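Transcription factor MBP1 (Magnaporthe oryzae, PDB 4UX5) binds DNA through the winged helix-turn-helix domain held in this fragment, and probably activates transcription by RNA polymerase II. Local coordinates at residues Y22-Y28 with M39-D45; G14-Y18 with E29-L34; E36-R40 with T50-K54. Numbering follows the deposited sequence.

Interaction 1 of 3, residues Y22-Y28 with M39-D45. With nucleotides of chain D.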
# COMPACT_ATOMS: atom_id res chain seq x y z
N TYR A 22 -9.65 -14.91 -1.83
CA TYR A 22 -9.77 -13.54 -1.34
C TYR A 22 -9.58 -12.54 -2.47
O TYR A 22 -8.54 -12.54 -3.14
CB TYR A 22 -8.76 -13.28 -0.22
CG TYR A 22 -8.80 -14.30 0.89
CD1 TYR A 22 -9.82 -14.29 1.82
CD2 TYR A 22 -7.81 -15.27 1.01
CE1 TYR A 22 -9.87 -15.22 2.84
CE2 TYR A 22 -7.85 -16.20 2.02
CZ TYR A 22 -8.88 -16.18 2.94
OH TYR A 22 -8.92 -17.11 3.95
N SER A 23 -10.59 -11.70 -2.68
CA SER A 23 -10.60 -10.73 -3.77
C SER A 23 -10.39 -11.40 -5.13
O SER A 23 -9.73 -10.85 -6.01
CB SER A 23 -9.53 -9.65 -3.54
OG SER A 23 -9.81 -8.90 -2.38
N GLY A 24 -10.96 -12.59 -5.29
CA GLY A 24 -10.85 -13.32 -6.54
C GLY A 24 -9.49 -13.95 -6.74
O GLY A 24 -9.13 -14.33 -7.85
N ILE A 25 -8.73 -14.05 -5.65
CA ILE A 25 -7.40 -14.66 -5.71
C ILE A 25 -7.36 -15.96 -4.90
O ILE A 25 -7.35 -15.94 -3.67
CB ILE A 25 -6.32 -13.70 -5.18
CG1 ILE A 25 -6.30 -12.42 -6.01
CG2 ILE A 25 -4.95 -14.38 -5.20
CD1 ILE A 25 -5.21 -11.45 -5.61
N PRO A 26 -7.34 -17.09 -5.61
CA PRO A 26 -7.25 -18.42 -5.00
C PRO A 26 -5.92 -18.62 -4.28
O PRO A 26 -4.86 -18.35 -4.86
CB PRO A 26 -7.37 -19.37 -6.19
CG PRO A 26 -8.01 -18.57 -7.26
CD PRO A 26 -7.50 -17.18 -7.07
N VAL A 27 -5.97 -19.06 -3.03
CA VAL A 27 -4.76 -19.34 -2.27
C VAL A 27 -4.83 -20.69 -1.57
O VAL A 27 -5.92 -21.25 -1.38
CB VAL A 27 -4.49 -18.26 -1.19
CG1 VAL A 27 -4.26 -16.90 -1.83
CG2 VAL A 27 -5.63 -18.21 -0.19
N TYR A 28 -3.67 -21.21 -1.19
CA TYR A 28 -3.60 -22.31 -0.24
C TYR A 28 -3.33 -21.71 1.12
O TYR A 28 -2.49 -20.82 1.26
CB TYR A 28 -2.50 -23.31 -0.62
CG TYR A 28 -2.66 -23.91 -2.00
CD1 TYR A 28 -3.76 -24.69 -2.32
CD2 TYR A 28 -1.69 -23.71 -2.97
CE1 TYR A 28 -3.90 -25.24 -3.58
CE2 TYR A 28 -1.82 -24.26 -4.24
CZ TYR A 28 -2.93 -25.03 -4.53
OH TYR A 28 -3.06 -25.57 -5.79
N MET A 39 -0.41 -18.01 3.99
CA MET A 39 -1.07 -18.16 2.70
C MET A 39 -0.08 -18.32 1.55
O MET A 39 0.94 -17.64 1.50
CB MET A 39 -1.97 -16.95 2.42
CG MET A 39 -3.09 -16.76 3.42
SD MET A 39 -4.24 -15.46 2.92
CE MET A 39 -5.27 -15.34 4.38
N ARG A 40 -0.40 -19.24 0.65
CA ARG A 40 0.37 -19.42 -0.58
C ARG A 40 -0.57 -19.24 -1.77
O ARG A 40 -1.61 -19.87 -1.85
CB ARG A 40 1.03 -20.80 -0.62
CG ARG A 40 2.07 -20.95 -1.72
CD ARG A 40 1.94 -22.27 -2.47
NE ARG A 40 2.46 -23.41 -1.71
CZ ARG A 40 2.66 -24.62 -2.22
NH1 ARG A 40 2.39 -24.85 -3.50
NH2 ARG A 40 3.12 -25.60 -1.46
N ARG A 41 -0.20 -18.35 -2.69
CA ARG A 41 -1.03 -18.10 -3.87
C ARG A 41 -1.04 -19.30 -4.82
O ARG A 41 -0.03 -19.98 -4.98
CB ARG A 41 -0.54 -16.86 -4.61
CG ARG A 41 -1.26 -15.59 -4.22
CD ARG A 41 -1.27 -14.61 -5.37
NE ARG A 41 0.08 -14.21 -5.77
CZ ARG A 41 0.68 -13.11 -5.35
NH1 ARG A 41 0.05 -12.28 -4.53
NH2 ARG A 41 1.91 -12.83 -5.76
N ARG A 42 -2.18 -19.55 -5.44
CA ARG A 42 -2.32 -20.70 -6.33
C ARG A 42 -1.76 -20.42 -7.72
O ARG A 42 -1.29 -21.33 -8.40
CB ARG A 42 -3.79 -21.12 -6.43
CG ARG A 42 -4.00 -22.44 -7.16
CD ARG A 42 -5.37 -23.01 -6.87
NE ARG A 42 -5.92 -22.48 -5.63
CZ ARG A 42 -6.85 -23.08 -4.90
NH1 ARG A 42 -7.35 -24.25 -5.28
NH2 ARG A 42 -7.29 -22.51 -3.78
N VAL A 43 -1.79 -19.16 -8.13
CA VAL A 43 -1.45 -18.81 -9.51
C VAL A 43 0.06 -18.72 -9.76
O VAL A 43 0.51 -18.93 -10.89
CB VAL A 43 -2.13 -17.47 -9.92
CG1 VAL A 43 -1.44 -16.28 -9.26
CG2 VAL A 43 -2.13 -17.32 -11.44
N ASP A 44 0.84 -18.42 -8.73
CA ASP A 44 2.28 -18.27 -8.90
C ASP A 44 3.08 -18.82 -7.73
O ASP A 44 4.30 -18.68 -7.69
CB ASP A 44 2.64 -16.80 -9.13
CG ASP A 44 2.09 -15.89 -8.05
OD1 ASP A 44 1.54 -16.40 -7.05
OD2 ASP A 44 2.21 -14.65 -8.20
N ASP A 45 2.39 -19.44 -6.78
CA ASP A 45 3.01 -20.02 -5.59
C ASP A 45 3.78 -19.00 -4.75
O ASP A 45 4.63 -19.37 -3.95
CB ASP A 45 3.95 -21.17 -5.98
CG ASP A 45 3.21 -22.47 -6.20
OD1 ASP A 45 2.05 -22.58 -5.74
OD2 ASP A 45 3.79 -23.38 -6.83
P DC D 10 -13.59 -10.06 -0.74
OP1 DC D 10 -12.17 -10.01 -0.31
OP2 DC D 10 -13.99 -11.07 -1.74
O5' DC D 10 -14.54 -10.29 0.53
C5' DC D 10 -14.02 -10.87 1.70
C4' DC D 10 -14.90 -10.54 2.89
O4' DC D 10 -14.91 -9.12 3.12
C3' DC D 10 -16.37 -10.96 2.73
O3' DC D 10 -16.67 -11.97 3.67
C2' DC D 10 -17.17 -9.67 3.00
C1' DC D 10 -16.15 -8.77 3.68
N1 DC D 10 -16.38 -7.31 3.45
C2 DC D 10 -16.35 -6.43 4.54
O2 DC D 10 -16.14 -6.88 5.67
N3 DC D 10 -16.56 -5.11 4.32
C4 DC D 10 -16.79 -4.66 3.08
N4 DC D 10 -16.99 -3.35 2.92
C5 DC D 10 -16.82 -5.54 1.96
C6 DC D 10 -16.61 -6.85 2.19
P DT D 9 -10.74 -4.26 -3.34
OP1 DT D 9 -9.90 -4.28 -4.56
OP2 DT D 9 -12.08 -3.64 -3.38
O5' DT D 9 -10.92 -5.75 -2.80
C5' DT D 9 -12.22 -6.26 -2.53
C4' DT D 9 -12.25 -6.99 -1.20
O4' DT D 9 -11.74 -6.13 -0.17
C3' DT D 9 -13.64 -7.38 -0.73
O3' DT D 9 -14.05 -8.63 -1.33
C2' DT D 9 -13.47 -7.47 0.79
C1' DT D 9 -12.35 -6.46 1.07
N1 DT D 9 -12.83 -5.19 1.71
C2 DT D 9 -12.83 -5.10 3.09
O2 DT D 9 -12.47 -6.00 3.83
N3 DT D 9 -13.28 -3.89 3.58
C4 DT D 9 -13.72 -2.81 2.85
O4 DT D 9 -14.10 -1.77 3.38
C5 DT D 9 -13.68 -2.98 1.42
C6 DT D 9 -13.24 -4.14 0.92
O HOH W 1 -3.81 -17.28 -7.08
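Two antiparallel strands of a beta-meander, 25-32 and 36-41, meet here, near the turn that carries Ser23 to the DNA backbone. Tyr28 and Arg40 form a hydrogen-bonded pair. Tyr28 N lies 2.5 Å from Arg40 O, and Arg40 N donates to Tyr28 O at 2.7 Å. Val27 and Arg41 make the adjoining non-hydrogen-bonded pair, with their CA atoms 4.2 Å apart. Past the strand end, Arg42 N still donates to Pro26 O at 3.0 Å. A water links Pro26 O (2.7 Å) to Val43 N (3.0 Å).

The chain enters strand 25-32 through a type I' turn, Tyr22 to Ile25, which joins it to strand 16-22. This is a tight two-residue hairpin turn, with Ser23 and Gly24 both at positive phi. It brings Ser23 to the nucleic acid. Ser23 N makes a weak hydrogen bond, 3.3 Å, to OP1 of DC10 of chain D.

The two faces differ. On the Tyr28 side, the guanidinium of Arg42 lies flat on the Tyr28 ring, centres 4.6 Å apart. Arg40 reaches the backbone oxygens of Ile112 and Phe115, and Arg40 NH1 makes a weak salt bridge to Asp45 OD1 at 3.2 Å. On the Val27 side, Val27 CG1 packs 4.1 Å from Arg41 CG. Arg41 NE and NH2 donate to Asp44 OD1 (2.9 Å) and OD2 (3.1 Å), and NH2 also forms a salt bridge with Glu77. Met39 SD makes an oblique Met-aromatic contact, 4.7 Å from the centre of the Tyr22 ring; Tyr22 OH is hydrogen-bonded to Glu29.

Interaction 2 of 3, residues G14-Y18 with E29-L34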
# COMPACT_ATOMS: atom_id res chain seq x y z
N GLY A 14 -8.33 -29.92 12.79
CA GLY A 14 -6.98 -29.66 13.28
C GLY A 14 -6.16 -28.85 12.30
O GLY A 14 -6.71 -28.26 11.37
N PRO A 15 -4.84 -28.80 12.52
CA PRO A 15 -3.93 -28.05 11.64
C PRO A 15 -3.74 -28.72 10.28
O PRO A 15 -3.45 -29.91 10.21
CB PRO A 15 -2.62 -28.03 12.43
CG PRO A 15 -2.68 -29.25 13.28
CD PRO A 15 -4.13 -29.42 13.65
N GLY A 16 -3.90 -27.95 9.20
CA GLY A 16 -3.74 -28.49 7.87
C GLY A 16 -3.90 -27.47 6.75
O GLY A 16 -4.01 -26.27 7.00
N ILE A 17 -3.90 -27.97 5.52
CA ILE A 17 -3.99 -27.11 4.35
C ILE A 17 -5.44 -26.92 3.90
O ILE A 17 -6.20 -27.88 3.79
CB ILE A 17 -3.17 -27.69 3.17
CG1 ILE A 17 -1.72 -27.93 3.59
CG2 ILE A 17 -3.24 -26.76 1.96
CD1 ILE A 17 -0.98 -26.67 3.96
N TYR A 18 -5.81 -25.67 3.65
CA TYR A 18 -7.14 -25.36 3.15
C TYR A 18 -7.05 -24.50 1.88
O TYR A 18 -5.98 -23.99 1.55
CB TYR A 18 -7.96 -24.64 4.23
CG TYR A 18 -8.16 -25.44 5.50
CD1 TYR A 18 -7.23 -25.38 6.53
CD2 TYR A 18 -9.28 -26.24 5.67
CE1 TYR A 18 -7.42 -26.10 7.70
CE2 TYR A 18 -9.47 -26.96 6.83
CZ TYR A 18 -8.54 -26.89 7.84
OH TYR A 18 -8.72 -27.61 9.00
N GLU A 29 -4.05 -22.18 2.14
CA GLU A 29 -3.89 -21.63 3.48
C GLU A 29 -3.61 -22.72 4.51
O GLU A 29 -4.42 -23.61 4.72
CB GLU A 29 -5.12 -20.83 3.88
CG GLU A 29 -5.01 -20.17 5.25
CD GLU A 29 -6.17 -19.23 5.55
OE1 GLU A 29 -6.94 -18.92 4.61
OE2 GLU A 29 -6.31 -18.80 6.71
N TYR A 30 -2.44 -22.63 5.14
CA TYR A 30 -2.08 -23.54 6.21
C TYR A 30 -2.48 -22.95 7.55
O TYR A 30 -1.99 -21.89 7.94
CB TYR A 30 -0.57 -23.83 6.20
CG TYR A 30 -0.10 -24.70 7.34
CD1 TYR A 30 -0.66 -25.95 7.57
CD2 TYR A 30 0.92 -24.28 8.18
CE1 TYR A 30 -0.22 -26.75 8.61
CE2 TYR A 30 1.37 -25.08 9.23
CZ TYR A 30 0.79 -26.31 9.43
OH TYR A 30 1.22 -27.10 10.47
N GLN A 31 -3.39 -23.62 8.25
CA GLN A 31 -3.86 -23.13 9.54
C GLN A 31 -3.28 -23.96 10.69
O GLN A 31 -3.11 -25.17 10.57
CB GLN A 31 -5.38 -23.13 9.59
CG GLN A 31 -6.01 -22.17 8.59
CD GLN A 31 -7.51 -22.03 8.76
OE1 GLN A 31 -8.14 -22.81 9.48
NE2 GLN A 31 -8.09 -21.03 8.10
N PHE A 32 -3.00 -23.29 11.80
CA PHE A 32 -2.35 -23.90 12.95
C PHE A 32 -2.43 -22.91 14.11
O PHE A 32 -2.26 -21.71 13.90
CB PHE A 32 -0.90 -24.26 12.65
CG PHE A 32 -0.04 -23.08 12.26
CD1 PHE A 32 -0.13 -22.52 11.00
CD2 PHE A 32 0.84 -22.52 13.17
CE1 PHE A 32 0.65 -21.43 10.64
CE2 PHE A 32 1.63 -21.44 12.83
CZ PHE A 32 1.53 -20.89 11.56
N GLY A 33 -2.71 -23.39 15.31
CA GLY A 33 -2.83 -22.46 16.43
C GLY A 33 -4.07 -22.42 17.31
O GLY A 33 -3.92 -22.38 18.53
N LEU A 34 -5.29 -22.41 16.76
CA LEU A 34 -5.59 -22.60 15.34
C LEU A 34 -5.93 -21.29 14.62
O LEU A 34 -6.58 -21.29 13.57
CB LEU A 34 -6.75 -23.60 15.20
CG LEU A 34 -7.09 -24.27 13.87
CD1 LEU A 34 -5.83 -24.72 13.16
CD2 LEU A 34 -8.03 -25.44 14.09
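Gly14 is the first modelled residue and leads into the first hairpin of a three-stranded antiparallel sheet, strands 16-22 and 25-32. It is poorly ordered. Its O atom touches Leu34 CD1 at 4.1 Å, and Leu34, also poorly ordered, follows a cis peptide bond.

Pro15 has no amide hydrogen to give. Its CA instead makes a CA-H...O contact with Gln31 O at 3.2 Å, and its CB packs on Phe32 CB at 4.1 Å.

Gly16 opens the strand pairing with Gln31. Gly16 O accepts from Gln31 N at 3.0 Å. The return bond, Gly16 N to Gln31 O, is weak at 3.2 Å.

Ile17 sits opposite Tyr30 in the non-hydrogen-bonded pair, CA atoms 4.5 Å apart. Its CD1 packs 3.6 Å from Tyr30 CB. Both side chains also touch Pro111 and Ile112, so this face of the hairpin rests on helix 110-114. Phe32 packs against Val38 of the third strand and against Leu109.

Tyr18 lies on the opposite face, together with Glu29 and Gln31. Its ring comes near Gln31, CE1 to OE1 3.8 Å, and its OH donates back to Gly14 O at 3.2 Å. Gln31 NE2 donates to Glu29 OE2 at 3.2 Å, while Glu29 OE1 is hydrogen-bonded to Tyr22 OH further along the hairpin. The backbones of Tyr18 and Glu29 bond in both directions: Tyr18 N reaches Glu29 O and Glu29 N reaches Tyr18 O, each at 2.7 Å.

Interaction 3 of 3, residues E36-R40 with T50-K54. With nucleotides of chain C.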
# COMPACT_ATOMS: atom_id res chain seq x y z
N GLU A 36 -3.47 -18.91 13.79
CA GLU A 36 -2.37 -18.51 12.92
C GLU A 36 -2.55 -19.11 11.53
O GLU A 36 -3.23 -20.12 11.36
CB GLU A 36 -1.02 -18.94 13.50
CG GLU A 36 -0.80 -18.57 14.96
CD GLU A 36 0.52 -19.08 15.49
OE1 GLU A 36 1.58 -18.60 15.02
OE2 GLU A 36 0.51 -19.96 16.37
N HIS A 37 -1.93 -18.48 10.54
CA HIS A 37 -2.06 -18.94 9.16
C HIS A 37 -0.92 -18.44 8.28
O HIS A 37 -0.31 -17.41 8.56
CB HIS A 37 -3.40 -18.51 8.57
CG HIS A 37 -3.73 -17.06 8.81
ND1 HIS A 37 -4.29 -16.61 9.98
CD2 HIS A 37 -3.57 -15.97 8.02
CE1 HIS A 37 -4.46 -15.30 9.90
NE2 HIS A 37 -4.03 -14.89 8.72
N VAL A 38 -0.64 -19.18 7.22
CA VAL A 38 0.30 -18.75 6.19
C VAL A 38 -0.33 -19.04 4.83
O VAL A 38 -0.73 -20.16 4.55
CB VAL A 38 1.66 -19.47 6.30
CG1 VAL A 38 2.56 -19.07 5.14
CG2 VAL A 38 2.33 -19.16 7.63
N MET A 39 -0.41 -18.01 3.99
CA MET A 39 -1.07 -18.16 2.70
C MET A 39 -0.08 -18.32 1.55
O MET A 39 0.94 -17.64 1.50
CB MET A 39 -1.97 -16.95 2.42
CG MET A 39 -3.09 -16.76 3.42
SD MET A 39 -4.24 -15.46 2.92
CE MET A 39 -5.27 -15.34 4.38
N ARG A 40 -0.40 -19.24 0.65
CA ARG A 40 0.37 -19.42 -0.58
C ARG A 40 -0.57 -19.24 -1.77
O ARG A 40 -1.61 -19.87 -1.85
CB ARG A 40 1.03 -20.80 -0.62
CG ARG A 40 2.07 -20.95 -1.72
CD ARG A 40 1.94 -22.27 -2.47
NE ARG A 40 2.46 -23.41 -1.71
CZ ARG A 40 2.66 -24.62 -2.22
NH1 ARG A 40 2.39 -24.85 -3.50
NH2 ARG A 40 3.12 -25.60 -1.46
N THR A 50 4.93 -11.87 5.47
CA THR A 50 4.47 -11.27 6.72
C THR A 50 3.86 -12.35 7.62
O THR A 50 4.03 -12.32 8.84
CB THR A 50 3.43 -10.16 6.47
OG1 THR A 50 3.94 -9.24 5.50
CG2 THR A 50 3.13 -9.40 7.76
N HIS A 51 3.16 -13.30 7.01
CA HIS A 51 2.61 -14.44 7.74
C HIS A 51 3.71 -15.32 8.32
O HIS A 51 3.57 -15.86 9.41
CB HIS A 51 1.70 -15.28 6.84
CG HIS A 51 0.44 -14.59 6.42
ND1 HIS A 51 -0.42 -15.12 5.49
CD2 HIS A 51 -0.10 -13.41 6.81
CE1 HIS A 51 -1.44 -14.30 5.32
NE2 HIS A 51 -1.28 -13.25 6.11
N ILE A 52 4.80 -15.46 7.57
CA ILE A 52 5.92 -16.29 7.99
C ILE A 52 6.61 -15.68 9.20
O ILE A 52 6.84 -16.36 10.20
CB ILE A 52 6.94 -16.48 6.85
CG1 ILE A 52 6.30 -17.20 5.66
CG2 ILE A 52 8.16 -17.25 7.34
CD1 ILE A 52 7.22 -17.37 4.47
N LEU A 53 6.94 -14.40 9.11
CA LEU A 53 7.60 -13.70 10.21
C LEU A 53 6.71 -13.61 11.45
O LEU A 53 7.21 -13.54 12.57
CB LEU A 53 8.04 -12.30 9.77
CG LEU A 53 9.12 -12.28 8.69
CD1 LEU A 53 9.47 -10.85 8.30
CD2 LEU A 53 10.37 -13.03 9.15
N LYS A 54 5.40 -13.62 11.24
CA LYS A 54 4.45 -13.66 12.35
C LYS A 54 4.39 -15.05 12.97
O LYS A 54 4.09 -15.21 14.15
CB LYS A 54 3.05 -13.24 11.90
CG LYS A 54 2.88 -11.75 11.70
CD LYS A 54 1.55 -11.43 11.03
CE LYS A 54 0.38 -11.83 11.91
NZ LYS A 54 -0.93 -11.46 11.29
P DC C 9 -0.84 -7.76 9.95
OP1 DC C 9 -1.17 -9.19 9.77
OP2 DC C 9 -0.26 -7.28 11.22
O5' DC C 9 0.12 -7.29 8.75
C5' DC C 9 -0.24 -7.59 7.40
C4' DC C 9 -0.26 -6.33 6.54
O4' DC C 9 -1.38 -5.51 6.92
C3' DC C 9 0.94 -5.43 6.69
O3' DC C 9 1.97 -5.85 5.81
C2' DC C 9 0.39 -4.05 6.29
C1' DC C 9 -1.12 -4.18 6.51
N1 DC C 9 -1.68 -3.26 7.55
C2 DC C 9 -2.26 -2.04 7.17
O2 DC C 9 -2.30 -1.74 5.97
N3 DC C 9 -2.76 -1.22 8.12
C4 DC C 9 -2.70 -1.58 9.41
N4 DC C 9 -3.21 -0.74 10.31
C5 DC C 9 -2.11 -2.81 9.82
C6 DC C 9 -1.62 -3.61 8.87
P DG C 10 3.51 -5.65 6.21
OP1 DG C 10 4.30 -6.66 5.45
OP2 DG C 10 3.59 -5.60 7.69
O5' DG C 10 3.89 -4.22 5.62
C5' DG C 10 3.75 -3.98 4.22
C4' DG C 10 3.52 -2.50 3.94
O4' DG C 10 2.46 -2.00 4.80
C3' DG C 10 4.72 -1.60 4.18
O3' DG C 10 4.76 -0.59 3.19
C2' DG C 10 4.43 -1.01 5.56
C1' DG C 10 2.92 -0.87 5.49
N9 DG C 10 2.28 -0.84 6.80
C8 DG C 10 2.46 -1.74 7.83
N7 DG C 10 1.76 -1.46 8.89
C5 DG C 10 1.08 -0.30 8.55
C6 DG C 10 0.17 0.48 9.31
O6 DG C 10 -0.23 0.28 10.47
N1 DG C 10 -0.29 1.58 8.59
C2 DG C 10 0.08 1.89 7.31
N2 DG C 10 -0.47 2.99 6.78
N3 DG C 10 0.93 1.17 6.59
C4 DG C 10 1.39 0.10 7.27
O HOH W 2 -2.90 -12.23 8.92
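A histidine ring accepts a hydrogen bond from the backbone of a strand. Met39 N donates to His51 ND1 at 3.3 Å. The same ring takes a second contact on its face. His37 points its edge at it in a T-shaped pair, centroids 5.0 Å apart and planes at 76°, with His37 CD2 3.8 Å from His51 CE1.

His51 is the main bridge between strand 36-40 and helix 50-54. The two run roughly antiparallel, at 150°, with their axes 7.5 Å apart. His51 CB rests 3.4 Å from His37 O, and Met39 CG comes within 3.5 Å of His51 CE1. Val38 CG2 packs on His51 CB at 4.0 Å, while Val38 CA lies 3.8 Å from His51 ND1. Val38 CG1 also meets Ile52 CG1 at 4.2 Å, and both residues touch Ile47 and Leu109 in the interior.

In the winged helix-turn-helix domain this joins the outer strand of the N-terminal sheet to a short helix at the DNA. Thr50 OG1 donates to OP1 of DG10 of chain C at 2.6 Å. Lys54 NZ donates to OP1 of DC9 of chain C at 2.7 Å. Both are phosphate contacts, so they read no base. A water connects the strand to this site. It lies 2.9 Å from His37 NE2 and, more weakly, 3.2 Å from Lys54 NZ.

His51 NE2 makes a weak hydrogen bond to Lys85 O. A ring that accepts at ND1 and faces a carbonyl at NE2 is consistent with neutral histidine carrying its proton on NE2.

In the fold
Interaction 2 opens first along the chain, interaction 1 interleaves with it, and interaction 3 opens after interaction 2 has closed. Interactions 1 and 2 lie about 15 Å apart, centre to centre, at two ends of the sheet of strands 16-22, 25-32 and 36-41. They share the middle strand, 25-32. Interaction 3 is about 13 Å from interaction 1 and 11 Å from interaction 2. It shares Met39 and Arg40 with interaction 1, and Tyr30 N to Val38 O (3.1 Å) connects it to interaction 2. The sheet thus joins helix 49-55, which touches DNA chain C, to the turn at Ser23, which touches chain D.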